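Local coordinates for protein phosphoacetylglucosamine mutase (Aspergillus lentulus, PDB 5O9X) that interconverts N-acetylglucosamine 6-phosphate and N-acetylglucosamine 1-phosphate, probably by way of a bisphosphorylated sugar intermediate, at residues D305-A314 and V377-I387; G258-P269 and S282-Y293. The protein carries 1 engineered substitution. All coordinates share one frame; numbering follows the deposited sequence.

Contact 1. Residues D305-A314 and V377-I387; sequences DGDRIATLAA and VYFEANGHGTI. With G16 (1,6-di-O-phosphono-alpha-D-glucopyranose), chain B.
Gly306 of the helix start meets the Glu380-Gly383 turn, and helix 306-314 runs nearly antiparallel to strand 377-379 (168°), with the axes of these short segments 7.6 Å apart. Gly306 N donates to Ala381 O at 2.9 Å, from above the carbonyl plane. Gly306 CA also points its hydrogen almost straight at Glu380 O. Lacking a side chain, Gly306 lets the turn come this close. Phe379 carries most of the apolar contact. Its CG stands anti to the carbonyl carbon (chi1 -79°), which swings the ring under the helix. Ile309 lies across one face, with Ile309 CG2 4.0 Å from the centroid of the Phe379 ring in an off-centre CH-pi contact. The opposite face rests on backbone of its own hairpin, Gly385 C and Thr386 N. On the same side as Ile309, near the rim, Ala310 CB touches Phe379 CD2 at 3.7 Å. Further along the helix, Val377 CG1 packs on Ala310, and Ile387 CD1 on Ala313 CB. This is a helix laid on the mixed sheet of domain III, and the hairpin turn is consistent with the sugar-binding loop of the phosphohexomutases. Glu380 grips two sugar hydroxyls: OE1 accepts from G16 O3 at 2.5 Å, and OE2 from G16 O4 at 2.8 Å. Gly362 N also donates to OE2. Asn382 OD1 accepts from His384 N, forming an Asx turn that ties the loop to itself. His384 NE2 then donates to phosphate oxygen G16 O3X at 2.7 Å. On the helix side, a water donates to both Asp307 OD1 and Phe379 O; Gln336 binds the same Asp307 oxygen.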
loop_
_atom_site.group_PDB
_atom_site.type_symbol
_atom_site.label_atom_id
_atom_site.label_comp_id
_atom_site.label_asym_id
_atom_site.label_seq_id
_atom_site.Cartn_x
_atom_site.Cartn_y
_atom_site.Cartn_z
ATOM N N ASP A 305 9.990 -10.316 -4.017
ATOM C CA ASP A 305 9.003 -9.197 -4.104
ATOM C C ASP A 305 7.760 -9.425 -3.231
ATOM O O ASP A 305 7.776 -10.320 -2.382
ATOM C CB ASP A 305 8.612 -8.947 -5.587
ATOM C CG ASP A 305 7.772 -10.131 -6.210
ATOM O OD1 ASP A 305 7.294 -11.076 -5.507
ATOM O OD2 ASP A 305 7.538 -10.088 -7.444
ATOM N N GLY A 306 6.675 -8.647 -3.449
ATOM C CA GLY A 306 5.470 -8.808 -2.586
ATOM C C GLY A 306 4.881 -10.196 -2.483
ATOM O O GLY A 306 4.405 -10.626 -1.401
ATOM N N ASP A 307 4.865 -10.923 -3.608
ATOM C CA ASP A 307 4.337 -12.302 -3.548
ATOM C C ASP A 307 5.225 -13.257 -2.819
ATOM O O ASP A 307 4.754 -14.239 -2.237
ATOM C CB ASP A 307 4.061 -12.783 -4.949
ATOM C CG ASP A 307 2.964 -11.954 -5.566
ATOM O OD1 ASP A 307 1.792 -12.039 -5.099
ATOM O OD2 ASP A 307 3.270 -11.143 -6.472
ATOM N N ARG A 308 6.522 -12.991 -2.824
ATOM C CA ARG A 308 7.438 -13.752 -1.946
ATOM C C ARG A 308 7.152 -13.519 -0.478
ATOM O O ARG A 308 7.270 -14.471 0.290
ATOM C CB ARG A 308 8.945 -13.387 -2.125
ATOM C CG ARG A 308 9.402 -13.772 -3.491
ATOM C CD ARG A 308 9.750 -15.280 -3.434
ATOM N NE ARG A 308 10.223 -15.617 -4.751
ATOM C CZ ARG A 308 10.815 -16.733 -5.129
ATOM N NH1 ARG A 308 10.936 -17.758 -4.265
ATOM N NH2 ARG A 308 11.227 -16.837 -6.402
ATOM N N ILE A 309 6.813 -12.282 -0.114
ATOM C CA ILE A 309 6.414 -11.985 1.283
ATOM C C ILE A 309 5.085 -12.688 1.605
ATOM O O ILE A 309 4.957 -13.317 2.654
ATOM C CB ILE A 309 6.329 -10.432 1.559
ATOM C CG1 ILE A 309 7.732 -9.807 1.245
ATOM C CG2 ILE A 309 5.972 -10.188 3.044
ATOM C CD1 ILE A 309 7.783 -8.280 1.294
ATOM N N ALA A 310 4.098 -12.562 0.711
ATOM C CA ALA A 310 2.778 -13.202 0.936
ATOM C C ALA A 310 2.999 -14.721 1.185
ATOM O O ALA A 310 2.417 -15.334 2.116
ATOM C CB ALA A 310 1.920 -12.987 -0.292
ATOM N N THR A 311 3.773 -15.334 0.315
ATOM C CA THR A 311 3.939 -16.808 0.411
ATOM C C THR A 311 4.766 -17.228 1.651
ATOM O O THR A 311 4.488 -18.267 2.275
ATOM C CB THR A 311 4.544 -17.399 -0.870
ATOM O OG1 THR A 311 5.752 -16.750 -1.203
ATOM C CG2 THR A 311 3.550 -17.203 -1.998
ATOM N N LEU A 312 5.755 -16.417 1.982
ATOM C CA LEU A 312 6.524 -16.578 3.218
ATOM C C LEU A 312 5.553 -16.556 4.427
ATOM O O LEU A 312 5.571 -17.447 5.293
ATOM C CB LEU A 312 7.631 -15.476 3.329
ATOM C CG LEU A 312 8.511 -15.607 4.603
ATOM C CD1 LEU A 312 9.426 -16.843 4.491
ATOM C CD2 LEU A 312 9.320 -14.384 4.910
ATOM N N ALA A 313 4.717 -15.521 4.497
ATOM C CA ALA A 313 3.754 -15.360 5.616
ATOM C C ALA A 313 2.675 -16.478 5.642
ATOM O O ALA A 313 2.372 -17.001 6.693
ATOM C CB ALA A 313 3.049 -13.996 5.477
ATOM N N ALA A 314 2.115 -16.828 4.456
ATOM C CA ALA A 314 1.152 -17.923 4.397
ATOM C C ALA A 314 1.757 -19.258 4.857
ATOM O O ALA A 314 1.068 -20.026 5.583
ATOM C CB ALA A 314 0.529 -18.033 3.005
ATOM N N VAL A 377 -4.208 -13.428 3.478
ATOM C CA VAL A 377 -2.862 -12.873 3.265
ATOM C C VAL A 377 -3.017 -12.108 1.943
ATOM O O VAL A 377 -3.437 -12.696 0.933
ATOM C CB VAL A 377 -1.825 -13.966 3.113
ATOM C CG1 VAL A 377 -0.432 -13.358 2.767
ATOM C CG2 VAL A 377 -1.738 -14.756 4.417
ATOM N N TYR A 378 -2.714 -10.804 1.923
ATOM C CA TYR A 378 -2.767 -10.125 0.618
ATOM C C TYR A 378 -1.609 -9.164 0.342
ATOM O O TYR A 378 -1.364 -8.261 1.117
ATOM C CB TYR A 378 -4.111 -9.436 0.417
ATOM C CG TYR A 378 -4.510 -8.395 1.440
ATOM C CD1 TYR A 378 -4.375 -6.989 1.187
ATOM C CD2 TYR A 378 -5.064 -8.808 2.635
ATOM C CE1 TYR A 378 -4.793 -6.062 2.176
ATOM C CE2 TYR A 378 -5.453 -7.902 3.612
ATOM C CZ TYR A 378 -5.368 -6.568 3.357
ATOM O OH TYR A 378 -5.822 -5.806 4.397
ATOM N N PHE A 379 -0.871 -9.429 -0.726
ATOM C CA PHE A 379 0.229 -8.549 -1.195
ATOM C C PHE A 379 0.085 -8.255 -2.688
ATOM O O PHE A 379 -0.344 -9.156 -3.402
ATOM C CB PHE A 379 1.611 -9.170 -0.864
ATOM C CG PHE A 379 2.027 -8.977 0.573
ATOM C CD1 PHE A 379 2.932 -7.999 0.912
ATOM C CD2 PHE A 379 1.463 -9.790 1.596
ATOM C CE1 PHE A 379 3.311 -7.782 2.242
ATOM C CE2 PHE A 379 1.807 -9.588 2.944
ATOM C CZ PHE A 379 2.765 -8.582 3.233
ATOM N N GLU A 380 0.511 -7.074 -3.161
ATOM C CA GLU A 380 0.735 -6.857 -4.552
ATOM C C GLU A 380 2.192 -7.119 -4.766
ATOM O O GLU A 380 2.975 -6.968 -3.794
ATOM C CB GLU A 380 0.368 -5.394 -4.918
ATOM C CG GLU A 380 -1.150 -5.210 -4.752
ATOM C CD GLU A 380 -1.576 -3.800 -5.118
ATOM O OE1 GLU A 380 -1.390 -2.877 -4.295
ATOM O OE2 GLU A 380 -2.079 -3.621 -6.215
ATOM N N ALA A 381 2.572 -7.532 -5.987
ATOM C CA ALA A 381 3.976 -7.810 -6.306
ATOM C C ALA A 381 4.880 -6.634 -5.954
ATOM O O ALA A 381 6.058 -6.838 -5.646
ATOM C CB ALA A 381 4.091 -8.209 -7.844
ATOM N N ASN A 382 4.359 -5.395 -6.082
ATOM C CA ASN A 382 5.161 -4.186 -5.860
ATOM C C ASN A 382 5.512 -4.009 -4.368
ATOM O O ASN A 382 6.226 -3.057 -4.011
ATOM C CB ASN A 382 4.389 -2.909 -6.368
ATOM C CG ASN A 382 3.073 -2.651 -5.628
ATOM O OD1 ASN A 382 2.930 -2.999 -4.475
ATOM N ND2 ASN A 382 2.114 -2.005 -6.296
ATOM N N GLY A 383 4.940 -4.863 -3.488
ATOM C CA GLY A 383 5.323 -4.835 -2.037
ATOM C C GLY A 383 4.338 -4.149 -1.094
ATOM O O GLY A 383 4.576 -4.063 0.104
ATOM N N HIS A 384 3.193 -3.734 -1.601
ATOM C CA HIS A 384 2.056 -3.441 -0.702
ATOM C C HIS A 384 1.460 -4.679 -0.135
ATOM O O HIS A 384 1.359 -5.714 -0.833
ATOM C CB HIS A 384 0.932 -2.814 -1.535
ATOM C CG HIS A 384 0.967 -1.339 -1.526
ATOM N ND1 HIS A 384 0.541 -0.589 -0.424
ATOM C CD2 HIS A 384 1.399 -0.452 -2.453
ATOM C CE1 HIS A 384 0.653 0.705 -0.725
ATOM N NE2 HIS A 384 1.172 0.814 -1.944
ATOM N N GLY A 385 1.126 -4.670 1.155
ATOM C CA GLY A 385 0.217 -5.689 1.584
ATOM C C GLY A 385 0.327 -5.974 3.083
ATOM O O GLY A 385 1.040 -5.287 3.818
ATOM N N THR A 386 -0.496 -6.924 3.517
ATOM C CA THR A 386 -0.657 -7.198 4.919
ATOM C C THR A 386 -1.363 -8.548 5.091
ATOM O O THR A 386 -1.513 -9.335 4.134
ATOM C CB THR A 386 -1.305 -6.012 5.724
ATOM O OG1 THR A 386 -1.034 -6.255 7.102
ATOM C CG2 THR A 386 -2.763 -5.902 5.511
ATOM N N ILE A 387 -1.791 -8.817 6.314
ATOM C CA ILE A 387 -2.528 -10.053 6.591
ATOM C C ILE A 387 -3.648 -9.621 7.479
ATOM O O ILE A 387 -3.443 -8.912 8.462
ATOM C CB ILE A 387 -1.690 -11.128 7.299
ATOM C CG1 ILE A 387 -0.525 -11.548 6.418
ATOM C CG2 ILE A 387 -2.546 -12.415 7.435
ATOM C CD1 ILE A 387 0.786 -11.530 7.111
HETATM C C1 G16 B . -0.784 2.692 -5.456
HETATM C C2 G16 B . -1.806 1.715 -4.882
HETATM C C3 G16 B . -1.379 0.246 -5.200
HETATM C C4 G16 B . -1.155 -0.029 -6.677
HETATM C C5 G16 B . -0.124 0.970 -7.187
HETATM C C6 G16 B . 0.007 1.030 -8.691
HETATM O O1 G16 B . 0.478 2.470 -4.818
HETATM O O2 G16 B . -2.044 1.883 -3.450
HETATM O O3 G16 B . -2.310 -0.574 -4.614
HETATM O O4 G16 B . -0.629 -1.391 -6.993
HETATM O O5 G16 B . -0.528 2.335 -6.926
HETATM O O6 G16 B . -1.336 1.414 -9.233
HETATM P P G16 B . -1.485 1.668 -10.828
HETATM O O1P G16 B . -0.897 0.452 -11.579
HETATM O O2P G16 B . -0.647 2.919 -11.187
HETATM O O3P G16 B . -2.967 1.982 -11.127
HETATM P "P'" G16 B . 1.260 3.630 -3.966
HETATM O O1X G16 B . 0.189 4.492 -3.246
HETATM O O2X G16 B . 1.951 4.569 -5.007
HETATM O O3X G16 B . 2.328 2.975 -3.161
HETATM O O HOH W 1 -0.040 -10.436 -5.803
#

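Contact 2. Residues G258-P269 and S282-Y293; sequences GADYVKTKQRAP and SLDGDADRILYY. Unlike the reference sequence in segment 282-293: Leu291 (reference Val). With G16 (1,6-di-O-phosphono-alpha-D-glucopyranose), chain B.
The Tyr293 ring is met obliquely by Val262 CG1, Ala268 CB and Pro269 CD, while Ser282 CB lies in plane at its edge. The Arg289 guanidinium is approached at its edge, with Asp260 OD1, G16 O3X and G16 O1 all near its plane. Val262 crosses the tyrosine at about a right angle, with CG1 3.8 Å from Tyr293 CD2. Pro269 CD sits 3.6 Å from Tyr293 OH. That hydroxyl is paired with Ser282 OG, which also bonds to Asp215. Leu291 slides past Val262 in the opposite direction and sets CD2 3.9 Å from Ala259 CB. At the helix start, Ala259 N donates to Leu283 O at 2.9 Å, from well above the carbonyl plane. Helix 259-265 packs on the hairpin of strands 279-283 and 290-295 in domain II. The hairpin loop reads DGDADR, the sequence pattern that holds the magnesium ion in related phosphohexomutases. Asp284 OD1 accepts from Asp288 N, a bond that helps shape this loop. Arg289 is extended from CG to NE and points at the ligand. Its NE donates to G16 O3X at 3.0 Å, and its NH2 to G16 O1 at 3.2 Å. Asp260 runs alongside it, carboxylate and guanidinium planes 76° apart. The salt bridge from Arg289 NH1 to Asp260 OD1 is weak, 3.4 Å long and bent. Asp284 OD2 makes a long ion pair with Arg289 NE, from well out of the guanidinium plane, by charge alone. With NH1 drawn to Asp260 and NE and NH2 to the ligand, the guanidinium is probably held in rotation, and its charge should help offset that of the phosphate.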
loop_
_atom_site.group_PDB
_atom_site.type_symbol
_atom_site.label_atom_id
_atom_site.label_comp_id
_atom_site.label_asym_id
_atom_site.label_seq_id
_atom_site.Cartn_x
_atom_site.Cartn_y
_atom_site.Cartn_z
ATOM N N GLY A 258 14.546 2.931 -3.932
ATOM C CA GLY A 258 13.135 2.779 -3.463
ATOM C C GLY A 258 12.558 1.495 -4.117
ATOM O O GLY A 258 13.033 1.044 -5.144
ATOM N N ALA A 259 11.484 0.975 -3.536
ATOM C CA ALA A 259 10.905 -0.357 -3.928
ATOM C C ALA A 259 10.456 -0.246 -5.353
ATOM O O ALA A 259 10.491 -1.202 -6.057
ATOM C CB ALA A 259 9.681 -0.672 -3.046
ATOM N N ASP A 260 9.918 0.901 -5.774
ATOM C CA ASP A 260 9.377 0.925 -7.180
ATOM C C ASP A 260 10.494 0.828 -8.263
ATOM O O ASP A 260 10.424 0.099 -9.256
ATOM C CB ASP A 260 8.556 2.222 -7.410
ATOM C CG ASP A 260 8.003 2.258 -8.822
ATOM O OD1 ASP A 260 7.178 1.362 -9.158
ATOM O OD2 ASP A 260 8.457 3.134 -9.628
ATOM N N TYR A 261 11.628 1.496 -7.983
ATOM C CA TYR A 261 12.791 1.377 -8.829
ATOM C C TYR A 261 13.252 -0.120 -8.867
ATOM O O TYR A 261 13.467 -0.686 -9.956
ATOM C CB TYR A 261 13.951 2.314 -8.321
ATOM C CG TYR A 261 15.242 2.122 -9.164
ATOM C CD1 TYR A 261 15.539 3.000 -10.247
ATOM C CD2 TYR A 261 16.131 1.099 -8.876
ATOM C CE1 TYR A 261 16.704 2.866 -11.024
ATOM C CE2 TYR A 261 17.254 0.906 -9.680
ATOM C CZ TYR A 261 17.534 1.825 -10.724
ATOM O OH TYR A 261 18.663 1.617 -11.471
ATOM N N VAL A 262 13.411 -0.758 -7.702
ATOM C CA VAL A 262 13.945 -2.112 -7.661
ATOM C C VAL A 262 13.012 -3.083 -8.412
ATOM O O VAL A 262 13.456 -3.932 -9.195
ATOM C CB VAL A 262 14.181 -2.508 -6.197
ATOM C CG1 VAL A 262 14.598 -3.986 -6.073
ATOM C CG2 VAL A 262 15.378 -1.676 -5.629
ATOM N N LYS A 263 11.719 -2.994 -8.111
ATOM C CA LYS A 263 10.749 -3.896 -8.748
ATOM C C LYS A 263 10.622 -3.687 -10.279
ATOM O O LYS A 263 10.552 -4.689 -11.017
ATOM C CB LYS A 263 9.409 -3.677 -8.047
ATOM C CG LYS A 263 8.216 -4.456 -8.714
ATOM C CD LYS A 263 8.327 -5.995 -8.585
ATOM C CE LYS A 263 7.223 -6.696 -9.363
ATOM N NZ LYS A 263 7.511 -8.178 -9.445
ATOM N N THR A 264 10.565 -2.424 -10.761
ATOM C CA THR A 264 10.333 -2.187 -12.204
ATOM C C THR A 264 11.616 -2.449 -12.980
ATOM O O THR A 264 11.552 -2.962 -14.079
ATOM C CB THR A 264 9.861 -0.713 -12.495
ATOM O OG1 THR A 264 10.768 0.224 -11.889
ATOM C CG2 THR A 264 8.470 -0.515 -11.857
ATOM N N LYS A 265 12.774 -2.099 -12.418
ATOM C CA LYS A 265 14.041 -2.344 -13.124
ATOM C C LYS A 265 14.663 -3.705 -12.842
ATOM O O LYS A 265 15.627 -4.113 -13.549
ATOM C CB LYS A 265 15.084 -1.259 -12.735
ATOM C CG LYS A 265 14.670 0.207 -12.965
ATOM C CD LYS A 265 14.707 0.504 -14.442
ATOM C CE LYS A 265 14.387 1.975 -14.795
ATOM N NZ LYS A 265 15.651 2.454 -15.439
ATOM N N GLN A 266 14.185 -4.409 -11.799
ATOM C CA GLN A 266 14.757 -5.723 -11.403
ATOM C C GLN A 266 16.281 -5.677 -11.213
ATOM O O GLN A 266 17.031 -6.470 -11.827
ATOM C CB GLN A 266 14.368 -6.869 -12.373
ATOM C CG GLN A 266 12.831 -7.058 -12.412
ATOM C CD GLN A 266 12.336 -8.300 -13.189
ATOM O OE1 GLN A 266 13.101 -9.163 -13.547
ATOM N NE2 GLN A 266 11.030 -8.396 -13.407
ATOM N N ARG A 267 16.704 -4.797 -10.317
ATOM C CA ARG A 267 18.140 -4.576 -10.032
ATOM C C ARG A 267 18.187 -3.764 -8.754
ATOM O O ARG A 267 17.182 -3.074 -8.379
ATOM C CB ARG A 267 18.837 -3.853 -11.210
ATOM C CG ARG A 267 18.360 -2.422 -11.464
ATOM C CD ARG A 267 19.249 -1.656 -12.466
ATOM N NE ARG A 267 20.537 -1.487 -11.782
ATOM C CZ ARG A 267 21.585 -0.773 -12.199
ATOM N NH1 ARG A 267 21.556 -0.109 -13.340
ATOM N NH2 ARG A 267 22.667 -0.725 -11.432
ATOM N N ALA A 268 19.342 -3.801 -8.092
ATOM C CA ALA A 268 19.530 -3.015 -6.884
ATOM C C ALA A 268 19.714 -1.555 -7.262
ATOM O O ALA A 268 20.080 -1.276 -8.382
ATOM C CB ALA A 268 20.723 -3.515 -6.077
ATOM N N PRO A 269 19.507 -0.629 -6.301
ATOM C CA PRO A 269 19.793 0.759 -6.615
ATOM C C PRO A 269 21.285 0.885 -7.074
ATOM O O PRO A 269 22.126 0.253 -6.493
ATOM C CB PRO A 269 19.601 1.478 -5.275
ATOM C CG PRO A 269 18.625 0.626 -4.484
ATOM C CD PRO A 269 18.984 -0.803 -4.913
ATOM N N SER A 282 13.975 -2.660 0.161
ATOM C CA SER A 282 13.753 -1.253 -0.198
ATOM C C SER A 282 12.336 -0.881 0.181
ATOM O O SER A 282 11.414 -1.622 -0.123
ATOM C CB SER A 282 13.878 -1.132 -1.706
ATOM O OG SER A 282 15.257 -1.013 -2.091
ATOM N N LEU A 283 12.172 0.263 0.864
ATOM C CA LEU A 283 10.866 0.852 1.097
ATOM C C LEU A 283 10.608 1.829 -0.047
ATOM O O LEU A 283 11.478 2.085 -0.835
ATOM C CB LEU A 283 10.943 1.745 2.381
ATOM C CG LEU A 283 11.344 0.994 3.658
ATOM C CD1 LEU A 283 11.367 1.949 4.853
ATOM C CD2 LEU A 283 10.383 -0.197 3.896
ATOM N N ASP A 284 9.411 2.396 -0.118
ATOM C CA ASP A 284 9.233 3.517 -1.064
ATOM C C ASP A 284 9.112 4.831 -0.293
ATOM O O ASP A 284 9.324 4.846 0.926
ATOM C CB ASP A 284 8.103 3.251 -2.109
ATOM C CG ASP A 284 6.748 3.253 -1.494
ATOM O OD1 ASP A 284 6.666 3.180 -0.219
ATOM O OD2 ASP A 284 5.743 3.329 -2.267
ATOM N N GLY A 285 8.855 5.927 -1.025
ATOM C CA GLY A 285 8.856 7.311 -0.479
ATOM C C GLY A 285 7.868 7.597 0.658
ATOM O O GLY A 285 8.149 8.489 1.473
ATOM N N ASP A 286 6.718 6.902 0.753
ATOM C CA ASP A 286 5.827 7.056 1.962
ATOM C C ASP A 286 5.850 5.809 2.894
ATOM O O ASP A 286 4.995 5.632 3.806
ATOM C CB ASP A 286 4.379 7.413 1.586
ATOM C CG ASP A 286 3.646 6.289 0.867
ATOM O OD1 ASP A 286 4.375 5.445 0.299
ATOM O OD2 ASP A 286 2.349 6.261 0.825
ATOM N N ALA A 287 6.809 4.922 2.622
ATOM C CA ALA A 287 7.016 3.673 3.386
ATOM C C ALA A 287 5.724 2.803 3.431
ATOM O O ALA A 287 5.333 2.271 4.482
ATOM C CB ALA A 287 7.543 3.957 4.799
ATOM N N ASP A 288 5.105 2.642 2.262
ATOM C CA ASP A 288 4.004 1.748 2.235
ATOM C C ASP A 288 4.145 0.597 1.231
ATOM O O ASP A 288 3.164 -0.092 0.891
ATOM C CB ASP A 288 2.707 2.534 2.052
ATOM C CG ASP A 288 1.531 1.815 2.740
ATOM O OD1 ASP A 288 1.761 0.984 3.674
ATOM O OD2 ASP A 288 0.444 2.022 2.271
ATOM N N ARG A 289 5.368 0.398 0.776
ATOM C CA ARG A 289 5.748 -0.798 -0.014
ATOM C C ARG A 289 7.069 -1.277 0.545
ATOM O O ARG A 289 7.925 -0.443 0.905
ATOM C CB ARG A 289 6.019 -0.417 -1.476
ATOM C CG ARG A 289 4.779 0.042 -2.222
ATOM C CD ARG A 289 5.205 0.306 -3.680
ATOM N NE ARG A 289 4.098 0.939 -4.430
ATOM C CZ ARG A 289 4.109 1.083 -5.749
ATOM N NH1 ARG A 289 5.165 0.675 -6.443
ATOM N NH2 ARG A 289 3.133 1.703 -6.376
ATOM N N ILE A 290 7.263 -2.603 0.549
ATOM C CA ILE A 290 8.615 -3.126 0.814
ATOM C C ILE A 290 8.894 -4.296 -0.148
ATOM O O ILE A 290 8.020 -5.128 -0.356
ATOM C CB ILE A 290 8.787 -3.568 2.249
ATOM C CG1 ILE A 290 10.254 -4.036 2.506
ATOM C CG2 ILE A 290 7.686 -4.528 2.694
ATOM C CD1 ILE A 290 10.577 -4.115 3.962
ATOM N N LEU A 291 10.074 -4.324 -0.746
ATOM C CA LEU A 291 10.651 -5.626 -1.133
ATOM C C LEU A 291 11.995 -5.935 -0.741
ATOM O O LEU A 291 12.703 -5.068 -0.326
ATOM C CB LEU A 291 10.607 -5.934 -2.549
ATOM C CG LEU A 291 10.712 -5.154 -3.713
ATOM C CD1 LEU A 291 9.175 -5.057 -3.613
ATOM C CD2 LEU A 291 11.689 -4.035 -3.414
ATOM N N TYR A 292 12.327 -7.204 -0.872
ATOM C CA TYR A 292 13.612 -7.704 -0.410
ATOM C C TYR A 292 14.402 -8.130 -1.612
ATOM O O TYR A 292 13.811 -8.428 -2.660
ATOM C CB TYR A 292 13.325 -9.006 0.468
ATOM C CG TYR A 292 13.303 -8.687 1.985
ATOM C CD1 TYR A 292 12.148 -8.071 2.569
ATOM C CD2 TYR A 292 14.427 -8.965 2.785
ATOM C CE1 TYR A 292 12.102 -7.749 3.949
ATOM C CE2 TYR A 292 14.405 -8.707 4.197
ATOM C CZ TYR A 292 13.241 -8.078 4.755
ATOM O OH TYR A 292 13.140 -7.845 6.121
ATOM N N TYR A 293 15.733 -8.263 -1.458
ATOM C CA TYR A 293 16.580 -8.696 -2.556
ATOM C C TYR A 293 17.970 -8.910 -1.981
ATOM O O TYR A 293 18.274 -8.504 -0.846
ATOM C CB TYR A 293 16.654 -7.649 -3.716
ATOM C CG TYR A 293 16.931 -6.237 -3.233
ATOM C CD1 TYR A 293 18.289 -5.685 -3.213
ATOM C CD2 TYR A 293 15.851 -5.429 -2.808
ATOM C CE1 TYR A 293 18.494 -4.367 -2.774
ATOM C CE2 TYR A 293 16.060 -4.116 -2.392
ATOM C CZ TYR A 293 17.389 -3.600 -2.349
ATOM O OH TYR A 293 17.547 -2.278 -1.944
HETATM C C1 G16 B . -0.784 2.692 -5.456
HETATM C C2 G16 B . -1.806 1.715 -4.882
HETATM C C3 G16 B . -1.379 0.246 -5.200
HETATM C C4 G16 B . -1.155 -0.029 -6.677
HETATM C C5 G16 B . -0.124 0.970 -7.187
HETATM C C6 G16 B . 0.007 1.030 -8.691
HETATM O O1 G16 B . 0.478 2.470 -4.818
HETATM O O2 G16 B . -2.044 1.883 -3.450
HETATM O O3 G16 B . -2.310 -0.574 -4.614
HETATM O O4 G16 B . -0.629 -1.391 -6.993
HETATM O O5 G16 B . -0.528 2.335 -6.926
HETATM O O6 G16 B . -1.336 1.414 -9.233
HETATM P P G16 B . -1.485 1.668 -10.828
HETATM O O1P G16 B . -0.897 0.452 -11.579
HETATM O O2P G16 B . -0.647 2.919 -11.187
HETATM O O3P G16 B . -2.967 1.982 -11.127
HETATM P "P'" G16 B . 1.260 3.630 -3.966
HETATM O O1X G16 B . 0.189 4.492 -3.246
HETATM O O2X G16 B . 1.951 4.569 -5.007
HETATM O O3X G16 B . 2.328 2.975 -3.161
#

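Contact 2 closes before contact 1 opens along the chain, and their centres are about 14 Å apart. Contact 2 belongs to the five-stranded sheet of domain II, contact 1 to the four-stranded sheet of domain III. Strand 301-304, at the edge of the first sheet, leads into helix 306-324. The two contacts touch directly. Lys263 NZ forms a salt bridge with the helix-capping Asp305 OD2 at 2.8 Å, Gly383 O probably accepts from Ile290 N, and His384 packs on Arg289. Both hairpin loops reach the same ligand from adjoining domains, and His384 and Arg289 converge on its 1-phosphate.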